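Local coordinates for protein glutathione S-transferase 2 (Onchocerca volvulus, PDB 1TU7) that conjugates glutathione to electrophilic compounds as a homodimeric pi-class transferase and appears central to the parasite's detoxification system, at residues 17-22 and 189-194. Numbering follows the deposited sequence.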
loop_
_atom_site.group_PDB
_atom_site.type_symbol
_atom_site.label_atom_id
_atom_site.label_comp_id
_atom_site.label_asym_id
_atom_site.label_seq_id
_atom_site.Cartn_x
_atom_site.Cartn_y
_atom_site.Cartn_z
ATOM N N ILE A 17 -5.946 -4.306 11.808
ATOM C CA ILE A 17 -5.047 -4.046 12.943
ATOM C C ILE A 17 -5.708 -4.461 14.255
ATOM O O ILE A 17 -5.105 -5.108 15.101
ATOM C CB ILE A 17 -4.589 -2.596 12.954
ATOM C CG1 ILE A 17 -3.843 -2.224 11.649
ATOM C CG2 ILE A 17 -3.752 -2.329 14.186
ATOM C CD1 ILE A 17 -3.894 -0.747 11.343
ATOM N N ARG A 18 -6.952 -4.067 14.455
ATOM C CA ARG A 18 -7.693 -4.514 15.630
ATOM C C ARG A 18 -7.702 -6.026 15.716
ATOM O O ARG A 18 -7.493 -6.594 16.775
ATOM C CB ARG A 18 -9.117 -3.993 15.570
ATOM C CG ARG A 18 -9.248 -2.502 15.729
ATOM C CD ARG A 18 -10.644 -2.047 15.753
ATOM N NE ARG A 18 -10.810 -0.591 15.775
ATOM C CZ ARG A 18 -11.531 0.089 14.909
ATOM N NH1 ARG A 18 -12.090 -0.493 13.879
ATOM N NH2 ARG A 18 -11.658 1.405 15.062
ATOM N N LEU A 19 -7.930 -6.701 14.598
ATOM C CA LEU A 19 -7.991 -8.156 14.590
ATOM C C LEU A 19 -6.649 -8.753 14.998
ATOM O O LEU A 19 -6.615 -9.718 15.746
ATOM C CB LEU A 19 -8.430 -8.682 13.225
ATOM C CG LEU A 19 -9.885 -8.396 12.851
ATOM C CD1 LEU A 19 -10.151 -8.504 11.361
ATOM C CD2 LEU A 19 -10.822 -9.334 13.631
ATOM N N PHE A 20 -5.548 -8.214 14.465
ATOM C CA PHE A 20 -4.200 -8.627 14.856
ATOM C C PHE A 20 -4.029 -8.560 16.376
ATOM O O PHE A 20 -3.648 -9.529 17.003
ATOM C CB PHE A 20 -3.172 -7.762 14.113
ATOM C CG PHE A 20 -1.734 -8.092 14.390
ATOM C CD1 PHE A 20 -0.911 -8.453 13.336
ATOM C CD2 PHE A 20 -1.162 -7.974 15.638
ATOM C CE1 PHE A 20 0.425 -8.722 13.529
ATOM C CE2 PHE A 20 0.197 -8.252 15.819
ATOM C CZ PHE A 20 0.976 -8.624 14.753
ATOM N N LEU A 21 -4.354 -7.406 16.951
ATOM C CA LEU A 21 -4.135 -7.140 18.362
ATOM C C LEU A 21 -5.025 -8.058 19.193
ATOM O O LEU A 21 -4.581 -8.645 20.159
ATOM C CB LEU A 21 -4.402 -5.668 18.641
ATOM C CG LEU A 21 -3.448 -4.677 18.001
ATOM C CD1 LEU A 21 -3.998 -3.297 18.050
ATOM C CD2 LEU A 21 -2.083 -4.708 18.700
ATOM N N VAL A 22 -6.266 -8.198 18.794
ATOM C CA VAL A 22 -7.208 -9.041 19.533
ATOM C C VAL A 22 -6.742 -10.493 19.482
ATOM O O VAL A 22 -6.677 -11.154 20.503
ATOM C CB VAL A 22 -8.629 -8.919 18.975
ATOM C CG1 VAL A 22 -9.504 -10.016 19.513
ATOM C CG2 VAL A 22 -9.231 -7.568 19.351
ATOM N N LYS A 189 -13.406 -15.363 17.686
ATOM C CA LYS A 189 -14.789 -15.774 17.769
ATOM C C LYS A 189 -15.514 -14.861 18.729
ATOM O O LYS A 189 -16.606 -14.377 18.429
ATOM C CB LYS A 189 -14.897 -17.239 18.240
ATOM C CG LYS A 189 -16.322 -17.749 18.342
ATOM C CD LYS A 189 -16.335 -19.221 18.726
ATOM C CE LYS A 189 -17.750 -19.765 18.815
ATOM N NZ LYS A 189 -17.704 -21.210 19.217
ATOM N N GLU A 190 -14.945 -14.654 19.901
ATOM C CA GLU A 190 -15.580 -13.807 20.910
ATOM C C GLU A 190 -15.709 -12.354 20.429
ATOM O O GLU A 190 -16.766 -11.712 20.538
ATOM C CB GLU A 190 -14.742 -13.901 22.168
ATOM C CG GLU A 190 -15.055 -12.940 23.292
ATOM C CD GLU A 190 -14.096 -13.121 24.471
ATOM O OE1 GLU A 190 -12.833 -13.118 24.287
ATOM O OE2 GLU A 190 -14.600 -13.288 25.592
ATOM N N TYR A 191 -14.641 -11.857 19.831
ATOM C CA TYR A 191 -14.608 -10.465 19.377
ATOM C C TYR A 191 -15.648 -10.251 18.286
ATOM O O TYR A 191 -16.368 -9.259 18.291
ATOM C CB TYR A 191 -13.220 -10.150 18.856
ATOM C CG TYR A 191 -13.103 -8.801 18.186
ATOM C CD1 TYR A 191 -13.024 -8.703 16.820
ATOM C CD2 TYR A 191 -13.093 -7.640 18.932
ATOM C CE1 TYR A 191 -12.903 -7.456 16.192
ATOM C CE2 TYR A 191 -12.987 -6.386 18.326
ATOM C CZ TYR A 191 -12.879 -6.303 16.963
ATOM O OH TYR A 191 -12.789 -5.048 16.390
ATOM N N CYS A 192 -15.728 -11.182 17.352
ATOM C CA CYS A 192 -16.640 -11.057 16.218
ATOM C C CYS A 192 -18.089 -11.148 16.670
ATOM O O CYS A 192 -18.962 -10.481 16.102
ATOM C CB CYS A 192 -16.298 -12.107 15.160
ATOM S SG CYS A 192 -14.731 -11.775 14.294
ATOM N N GLU A 193 -18.369 -11.959 17.689
ATOM C CA GLU A 193 -19.725 -12.028 18.244
ATOM C C GLU A 193 -20.121 -10.652 18.799
ATOM O O GLU A 193 -21.233 -10.162 18.555
ATOM C CB GLU A 193 -19.826 -13.089 19.354
ATOM C CG GLU A 193 -19.913 -14.530 18.878
ATOM C CD GLU A 193 -19.600 -15.591 19.937
ATOM O OE1 GLU A 193 -19.914 -16.782 19.673
ATOM O OE2 GLU A 193 -19.026 -15.268 21.011
ATOM N N LYS A 194 -19.222 -10.034 19.544
ATOM C CA LYS A 194 -19.511 -8.741 20.133
ATOM C C LYS A 194 -19.611 -7.652 19.085
ATOM O O LYS A 194 -20.436 -6.752 19.171
ATOM C CB LYS A 194 -18.482 -8.412 21.185
ATOM C CG LYS A 194 -18.626 -9.304 22.413
ATOM C CD LYS A 194 -17.468 -9.162 23.357
ATOM C CE LYS A 194 -17.630 -10.150 24.518
ATOM N NZ LYS A 194 -18.809 -9.825 25.365
#
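Val22 and Tyr191 mark the nearest backbone approach, CA to CA 7.5 Å, between two helical segments, 17-22 and 189-194, whose axes stand 10.9 Å apart and whose N-to-C directions differ by 136°, an oblique, roughly antiparallel crossing. That wide gap is bridged by one large side chain: the Tyr191 ring, its CG anti to the backbone N (chi1 172°), reaches across to helix 15-23 and meets three residues there. Val22 packs against it with both methyls. Val22 CG2 lies over one face of the Tyr191 ring, 4.2 Å from its centroid and displaced toward the rim, a CH-pi contact, while Val22 CG1 packs at the base, 3.8 Å from Tyr191 CB. Leu19 CD2 comes up obliquely to the ring, 3.8 Å from Tyr191 CE1. At the far end, Tyr191 OH rests alongside the aliphatic part of Arg18, 3.7 Å from Arg18 CD. This hydroxyl is hydrogen-bonded to Glu15 OE2, and the other oxygen of that carboxylate, OE1, forms a salt bridge with Arg18 NH1, so Glu15 links the two side chains. The extended Arg18 chain leads its guanidinium away from helix 186-197, to a salt bridge with Asp30 and hydrogen bonds with the carbonyls of Ile10 and Phe8. The contact joins the first helix of the thioredoxin-like N-terminal domain to the last helix of the all-helical C-terminal domain, part of the interdomain interface of the cytosolic glutathione transferase fold.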